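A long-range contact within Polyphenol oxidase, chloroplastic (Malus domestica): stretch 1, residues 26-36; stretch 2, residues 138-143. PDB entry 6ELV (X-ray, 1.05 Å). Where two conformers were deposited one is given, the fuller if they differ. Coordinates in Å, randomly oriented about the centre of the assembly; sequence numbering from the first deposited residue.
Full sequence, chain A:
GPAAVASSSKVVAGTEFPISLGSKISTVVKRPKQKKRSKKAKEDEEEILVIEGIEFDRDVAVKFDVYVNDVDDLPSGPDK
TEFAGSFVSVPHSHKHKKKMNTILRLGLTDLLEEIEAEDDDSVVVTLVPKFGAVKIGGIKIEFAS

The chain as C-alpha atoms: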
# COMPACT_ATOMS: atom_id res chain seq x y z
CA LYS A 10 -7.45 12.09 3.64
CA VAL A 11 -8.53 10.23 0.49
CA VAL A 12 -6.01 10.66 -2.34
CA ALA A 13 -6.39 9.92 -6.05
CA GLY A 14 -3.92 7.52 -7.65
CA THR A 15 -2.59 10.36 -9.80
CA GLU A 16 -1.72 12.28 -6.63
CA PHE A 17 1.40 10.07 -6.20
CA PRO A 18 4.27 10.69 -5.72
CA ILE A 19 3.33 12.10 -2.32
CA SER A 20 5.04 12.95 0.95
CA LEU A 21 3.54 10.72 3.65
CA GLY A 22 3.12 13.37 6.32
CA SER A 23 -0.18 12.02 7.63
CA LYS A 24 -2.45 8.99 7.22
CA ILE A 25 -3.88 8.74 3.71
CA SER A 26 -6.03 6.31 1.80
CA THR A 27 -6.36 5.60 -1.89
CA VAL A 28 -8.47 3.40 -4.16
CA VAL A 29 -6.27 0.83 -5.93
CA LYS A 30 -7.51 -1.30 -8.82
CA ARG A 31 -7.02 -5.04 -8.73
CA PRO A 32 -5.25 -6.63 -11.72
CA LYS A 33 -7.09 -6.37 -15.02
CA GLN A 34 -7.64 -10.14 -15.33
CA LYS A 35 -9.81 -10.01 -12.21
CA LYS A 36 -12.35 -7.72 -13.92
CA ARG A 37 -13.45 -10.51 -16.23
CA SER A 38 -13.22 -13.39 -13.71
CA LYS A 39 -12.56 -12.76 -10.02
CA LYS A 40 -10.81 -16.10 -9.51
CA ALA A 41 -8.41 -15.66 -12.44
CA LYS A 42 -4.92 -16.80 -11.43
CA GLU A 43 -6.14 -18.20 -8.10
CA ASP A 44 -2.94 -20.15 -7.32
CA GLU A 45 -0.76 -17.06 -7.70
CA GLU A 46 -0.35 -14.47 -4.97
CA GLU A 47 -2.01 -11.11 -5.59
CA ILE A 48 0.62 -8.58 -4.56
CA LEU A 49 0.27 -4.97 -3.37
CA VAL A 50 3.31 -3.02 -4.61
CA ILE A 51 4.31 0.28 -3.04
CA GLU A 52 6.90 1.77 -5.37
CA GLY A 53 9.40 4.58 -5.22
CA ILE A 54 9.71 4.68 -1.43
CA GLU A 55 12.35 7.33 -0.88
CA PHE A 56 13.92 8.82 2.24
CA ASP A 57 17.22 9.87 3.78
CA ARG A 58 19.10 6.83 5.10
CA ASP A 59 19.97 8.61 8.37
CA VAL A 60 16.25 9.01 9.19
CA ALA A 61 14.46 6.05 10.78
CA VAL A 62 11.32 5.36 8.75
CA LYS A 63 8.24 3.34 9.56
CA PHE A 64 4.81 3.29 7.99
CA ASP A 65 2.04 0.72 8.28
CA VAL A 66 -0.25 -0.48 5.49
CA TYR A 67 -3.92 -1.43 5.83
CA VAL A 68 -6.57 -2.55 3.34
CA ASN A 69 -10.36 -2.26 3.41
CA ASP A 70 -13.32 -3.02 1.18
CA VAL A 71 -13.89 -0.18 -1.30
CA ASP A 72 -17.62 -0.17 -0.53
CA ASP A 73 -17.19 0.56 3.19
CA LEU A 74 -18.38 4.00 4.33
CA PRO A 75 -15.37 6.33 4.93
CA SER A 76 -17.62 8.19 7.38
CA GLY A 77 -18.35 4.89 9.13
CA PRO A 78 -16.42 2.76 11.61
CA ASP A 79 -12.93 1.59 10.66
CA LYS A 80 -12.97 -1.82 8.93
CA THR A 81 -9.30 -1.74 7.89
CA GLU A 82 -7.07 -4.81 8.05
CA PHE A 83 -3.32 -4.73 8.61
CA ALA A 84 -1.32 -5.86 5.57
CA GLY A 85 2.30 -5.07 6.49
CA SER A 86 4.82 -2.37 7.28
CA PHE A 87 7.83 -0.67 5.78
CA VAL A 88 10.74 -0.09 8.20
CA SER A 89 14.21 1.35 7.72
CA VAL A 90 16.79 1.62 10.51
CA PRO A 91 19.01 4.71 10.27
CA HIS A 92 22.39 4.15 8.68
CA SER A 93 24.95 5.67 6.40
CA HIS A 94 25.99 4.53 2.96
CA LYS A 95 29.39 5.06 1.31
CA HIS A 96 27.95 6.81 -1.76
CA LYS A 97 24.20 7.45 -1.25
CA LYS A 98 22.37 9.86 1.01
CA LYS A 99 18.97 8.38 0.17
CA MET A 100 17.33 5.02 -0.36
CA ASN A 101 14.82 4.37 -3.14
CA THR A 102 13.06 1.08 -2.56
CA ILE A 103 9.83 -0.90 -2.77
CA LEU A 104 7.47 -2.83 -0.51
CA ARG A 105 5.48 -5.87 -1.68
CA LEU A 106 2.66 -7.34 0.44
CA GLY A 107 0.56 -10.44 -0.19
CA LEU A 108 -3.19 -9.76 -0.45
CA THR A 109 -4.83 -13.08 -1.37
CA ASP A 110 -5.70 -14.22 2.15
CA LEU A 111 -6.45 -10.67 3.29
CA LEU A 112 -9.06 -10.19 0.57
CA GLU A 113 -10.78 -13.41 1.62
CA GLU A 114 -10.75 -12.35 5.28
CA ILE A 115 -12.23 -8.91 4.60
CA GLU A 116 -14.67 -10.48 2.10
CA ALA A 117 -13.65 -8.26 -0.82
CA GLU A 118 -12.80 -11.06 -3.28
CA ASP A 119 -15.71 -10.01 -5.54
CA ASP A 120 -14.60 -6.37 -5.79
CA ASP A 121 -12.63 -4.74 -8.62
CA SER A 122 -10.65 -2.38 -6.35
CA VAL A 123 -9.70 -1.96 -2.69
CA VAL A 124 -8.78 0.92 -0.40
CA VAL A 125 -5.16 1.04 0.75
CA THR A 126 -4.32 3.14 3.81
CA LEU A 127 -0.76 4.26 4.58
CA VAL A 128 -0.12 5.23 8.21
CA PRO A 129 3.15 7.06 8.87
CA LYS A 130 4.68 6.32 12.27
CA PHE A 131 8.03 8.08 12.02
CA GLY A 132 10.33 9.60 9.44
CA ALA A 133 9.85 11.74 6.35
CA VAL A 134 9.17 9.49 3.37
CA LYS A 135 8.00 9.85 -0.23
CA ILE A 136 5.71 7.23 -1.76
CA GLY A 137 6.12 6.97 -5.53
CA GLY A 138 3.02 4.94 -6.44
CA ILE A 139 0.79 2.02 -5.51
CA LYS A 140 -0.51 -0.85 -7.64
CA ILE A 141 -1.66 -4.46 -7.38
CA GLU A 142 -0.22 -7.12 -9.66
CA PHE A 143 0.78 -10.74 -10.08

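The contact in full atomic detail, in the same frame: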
# COMPACT_ATOMS: atom_id res chain seq x y z
N SER A 26 -5.49 7.49 2.44
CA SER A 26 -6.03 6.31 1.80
C SER A 26 -6.23 6.58 0.32
O SER A 26 -6.33 7.73 -0.12
CB SER A 26 -7.32 5.84 2.47
OG SER A 26 -8.37 6.77 2.27
N THR A 27 -6.25 5.50 -0.45
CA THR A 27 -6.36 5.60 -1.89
C THR A 27 -7.02 4.35 -2.44
O THR A 27 -6.83 3.25 -1.91
CB THR A 27 -4.96 5.85 -2.49
OG1 THR A 27 -5.06 6.23 -3.86
CG2 THR A 27 -4.02 4.66 -2.31
N VAL A 28 -7.81 4.52 -3.49
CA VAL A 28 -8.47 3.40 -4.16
C VAL A 28 -7.51 2.82 -5.19
O VAL A 28 -7.03 3.54 -6.08
CB VAL A 28 -9.77 3.85 -4.84
CG1 VAL A 28 -10.36 2.69 -5.63
CG2 VAL A 28 -10.76 4.36 -3.82
N VAL A 29 -7.24 1.52 -5.08
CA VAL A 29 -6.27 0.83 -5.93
C VAL A 29 -7.00 -0.28 -6.69
O VAL A 29 -7.67 -1.12 -6.08
CB VAL A 29 -5.10 0.26 -5.10
CG1 VAL A 29 -4.06 -0.37 -6.01
CG2 VAL A 29 -4.47 1.37 -4.27
N LYS A 30 -6.87 -0.27 -8.01
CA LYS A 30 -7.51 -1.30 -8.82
C LYS A 30 -6.79 -2.63 -8.67
O LYS A 30 -5.55 -2.69 -8.56
CB LYS A 30 -7.49 -0.88 -10.28
CG LYS A 30 -8.33 0.34 -10.56
CD LYS A 30 -8.25 0.72 -12.02
CE LYS A 30 -9.05 1.98 -12.30
NZ LYS A 30 -8.77 2.53 -13.65
N ARG A 31 -7.57 -3.70 -8.65
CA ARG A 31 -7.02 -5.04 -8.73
C ARG A 31 -6.55 -5.31 -10.15
O ARG A 31 -6.84 -4.52 -11.06
CB ARG A 31 -8.05 -6.05 -8.23
CG ARG A 31 -8.31 -5.90 -6.75
CD ARG A 31 -9.36 -6.87 -6.30
NE ARG A 31 -8.85 -8.23 -6.28
CZ ARG A 31 -9.61 -9.31 -6.18
NH1 ARG A 31 -10.94 -9.19 -6.15
NH2 ARG A 31 -9.05 -10.50 -6.13
N PRO A 32 -5.79 -6.38 -10.38
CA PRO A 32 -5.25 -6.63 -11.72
C PRO A 32 -6.37 -6.82 -12.74
O PRO A 32 -7.46 -7.32 -12.43
CB PRO A 32 -4.44 -7.92 -11.54
CG PRO A 32 -4.07 -7.92 -10.09
CD PRO A 32 -5.29 -7.38 -9.41
N LYS A 33 -6.08 -6.42 -13.97
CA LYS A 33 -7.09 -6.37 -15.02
C LYS A 33 -7.78 -7.71 -15.26
O LYS A 33 -8.97 -7.75 -15.58
CB LYS A 33 -6.46 -5.86 -16.32
CG LYS A 33 -5.24 -6.67 -16.75
CD LYS A 33 -4.52 -6.02 -17.92
CE LYS A 33 -3.29 -6.82 -18.34
NZ LYS A 33 -2.43 -6.09 -19.31
N GLN A 34 -7.05 -8.82 -15.10
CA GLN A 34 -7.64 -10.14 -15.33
C GLN A 34 -8.77 -10.44 -14.36
O GLN A 34 -9.66 -11.22 -14.67
CB GLN A 34 -6.57 -11.23 -15.23
CG GLN A 34 -5.52 -11.22 -16.32
CD GLN A 34 -4.31 -10.38 -15.96
OE1 GLN A 34 -4.32 -9.64 -14.97
NE2 GLN A 34 -3.27 -10.50 -16.76
N LYS A 35 -8.75 -9.80 -13.18
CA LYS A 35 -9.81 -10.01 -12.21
C LYS A 35 -11.12 -9.36 -12.62
O LYS A 35 -12.16 -9.73 -12.08
CB LYS A 35 -9.39 -9.47 -10.84
CG LYS A 35 -8.27 -10.23 -10.16
CD LYS A 35 -8.69 -11.64 -9.79
CE LYS A 35 -7.65 -12.29 -8.90
NZ LYS A 35 -8.04 -13.66 -8.49
N LYS A 36 -11.10 -8.37 -13.53
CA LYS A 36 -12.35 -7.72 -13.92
C LYS A 36 -13.27 -8.69 -14.62
O LYS A 36 -14.49 -8.64 -14.44
CB LYS A 36 -12.07 -6.53 -14.83
CG LYS A 36 -11.50 -5.33 -14.11
CD LYS A 36 -11.60 -4.08 -14.97
CE LYS A 36 -10.72 -4.19 -16.20
NZ LYS A 36 -10.62 -2.89 -16.91
N GLY A 138 4.25 5.44 -5.82
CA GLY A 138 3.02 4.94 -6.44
C GLY A 138 2.58 3.67 -5.76
O GLY A 138 3.31 3.10 -4.94
N ILE A 139 1.37 3.23 -6.09
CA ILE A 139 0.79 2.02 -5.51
C ILE A 139 0.03 1.27 -6.60
O ILE A 139 -0.76 1.88 -7.34
CB ILE A 139 -0.15 2.32 -4.32
CG1 ILE A 139 0.49 3.20 -3.24
CG2 ILE A 139 -0.60 1.03 -3.68
CD1 ILE A 139 -0.42 3.44 -2.03
N LYS A 140 0.23 -0.04 -6.69
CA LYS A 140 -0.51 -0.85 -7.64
C LYS A 140 -0.65 -2.25 -7.06
O LYS A 140 -0.00 -2.61 -6.07
CB LYS A 140 0.20 -0.91 -8.99
CG LYS A 140 1.55 -1.58 -8.93
CD LYS A 140 2.26 -1.55 -10.27
CE LYS A 140 3.62 -2.21 -10.17
NZ LYS A 140 4.25 -2.36 -11.50
N ILE A 141 -1.50 -3.05 -7.69
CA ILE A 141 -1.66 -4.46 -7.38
C ILE A 141 -1.36 -5.26 -8.63
O ILE A 141 -1.83 -4.92 -9.72
CB ILE A 141 -3.06 -4.79 -6.83
CG1 ILE A 141 -3.32 -4.00 -5.54
CG2 ILE A 141 -3.22 -6.28 -6.59
CD1 ILE A 141 -4.77 -4.02 -5.10
N GLU A 142 -0.57 -6.32 -8.49
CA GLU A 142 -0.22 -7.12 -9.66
C GLU A 142 0.07 -8.55 -9.24
O GLU A 142 0.11 -8.90 -8.07
CB GLU A 142 0.95 -6.50 -10.43
CG GLU A 142 2.23 -6.45 -9.65
CD GLU A 142 3.32 -5.72 -10.41
OE1 GLU A 142 3.02 -5.10 -11.45
OE2 GLU A 142 4.47 -5.77 -9.95
N PHE A 143 0.25 -9.39 -10.26
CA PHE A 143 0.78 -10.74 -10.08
C PHE A 143 2.28 -10.75 -10.39
O PHE A 143 2.78 -9.89 -11.13
CB PHE A 143 0.06 -11.75 -10.96
CG PHE A 143 -1.41 -11.81 -10.72
CD1 PHE A 143 -1.90 -12.43 -9.59
CD2 PHE A 143 -2.29 -11.23 -11.60
CE1 PHE A 143 -3.26 -12.48 -9.35
CE2 PHE A 143 -3.64 -11.28 -11.38
CZ PHE A 143 -4.13 -11.90 -10.24
O HOH W 1 -3.31 -1.50 -9.49

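Two strands can lie side by side, run in roughly the same direction and still share no direct hydrogen bond; what joins them then is the packing of side chains. The contact between residues 26-36 and 138-143 of this polyphenol oxidase is a compact example. The strands 26-30 and 138-142 lie 35° from parallel with their axes 6.3 Å apart at closest approach, and the two stretches bury 448 Å² between them, although any two residues that touch are at least 108 positions apart in the sequence.

The alternation of a strand decides who takes part. Ser 26 points away and Val 28 is out of reach, whereas Thr 27 and Val 29 direct their CA-to-CB bonds toward the partner. Thr 27 suits a place of mixed character: its methyl CG2 lies 3.8 Å from CD1 of Ile 139, while its hydroxyl is hydrogen-bonded elsewhere in the structure, so the side-chain hydroxyl of this buried residue is satisfied.

Val 29 sits between two isoleucines. Its CG2 packs 3.9 Å from CG2 of Ile 139, and its CG1 lies 3.7 Å from CG1 of Ile 141; CG1 of Val 29 also lies 4.4 Å from Ile 139 CG2, so the two methyls share that neighbour. The intervening Lys 140 has its CA-to-CB bond directed away and offers backbone instead, its CA lying 3.9 Å from Val 29 CG1. On that outward side, Lys 140 NZ donates a hydrogen bond to Glu 142 OE1 at 3.0 Å, part of a salt bridge, and the charges of both residues are kept clear of the apolar seam.

At Lys 30 the backbone does the work while the end of the side chain leads away. A single water bridges the strands, donating to Lys 30 O at 2.7 Å and accepting from Ile 141 N at 3.0 Å; it links two backbone groups that make no direct bond to each other. Arg 31 turns away too, but the aliphatic part of its chain still brushes the seam, with CG 4.3 Å from Ile 141 CD1, and its guanidinium nitrogens are hydrogen-bonded elsewhere in the structure.

Pro 32 continues the apolar surface beyond the end of the strand. Its compact ring reaches three successive residues: CD is 3.7 Å from Ile 141 CG2, CG is 4.0 Å from Glu 142 CA, and CB is 3.5 Å from Phe 143 CE2. Ile 141, touched by Val 29, Lys 30, Arg 31 and Pro 32, is the most heavily covered residue of the contact.

After Pro 32 the chain turns, with Lys 35 N donating to Pro 32 O at 2.9 Å. Lys 33 makes no contact, but Gln 34 and Lys 35 come to the edge of the Phe 143 ring, near its plane: Gln 34 OE1 is 4.0 Å from CE2 of Phe 143, and Lys 35 CE is 3.8 Å from its CZ. Lysine fits here because its methylenes can line an aromatic edge while NZ is hydrogen-bonded elsewhere.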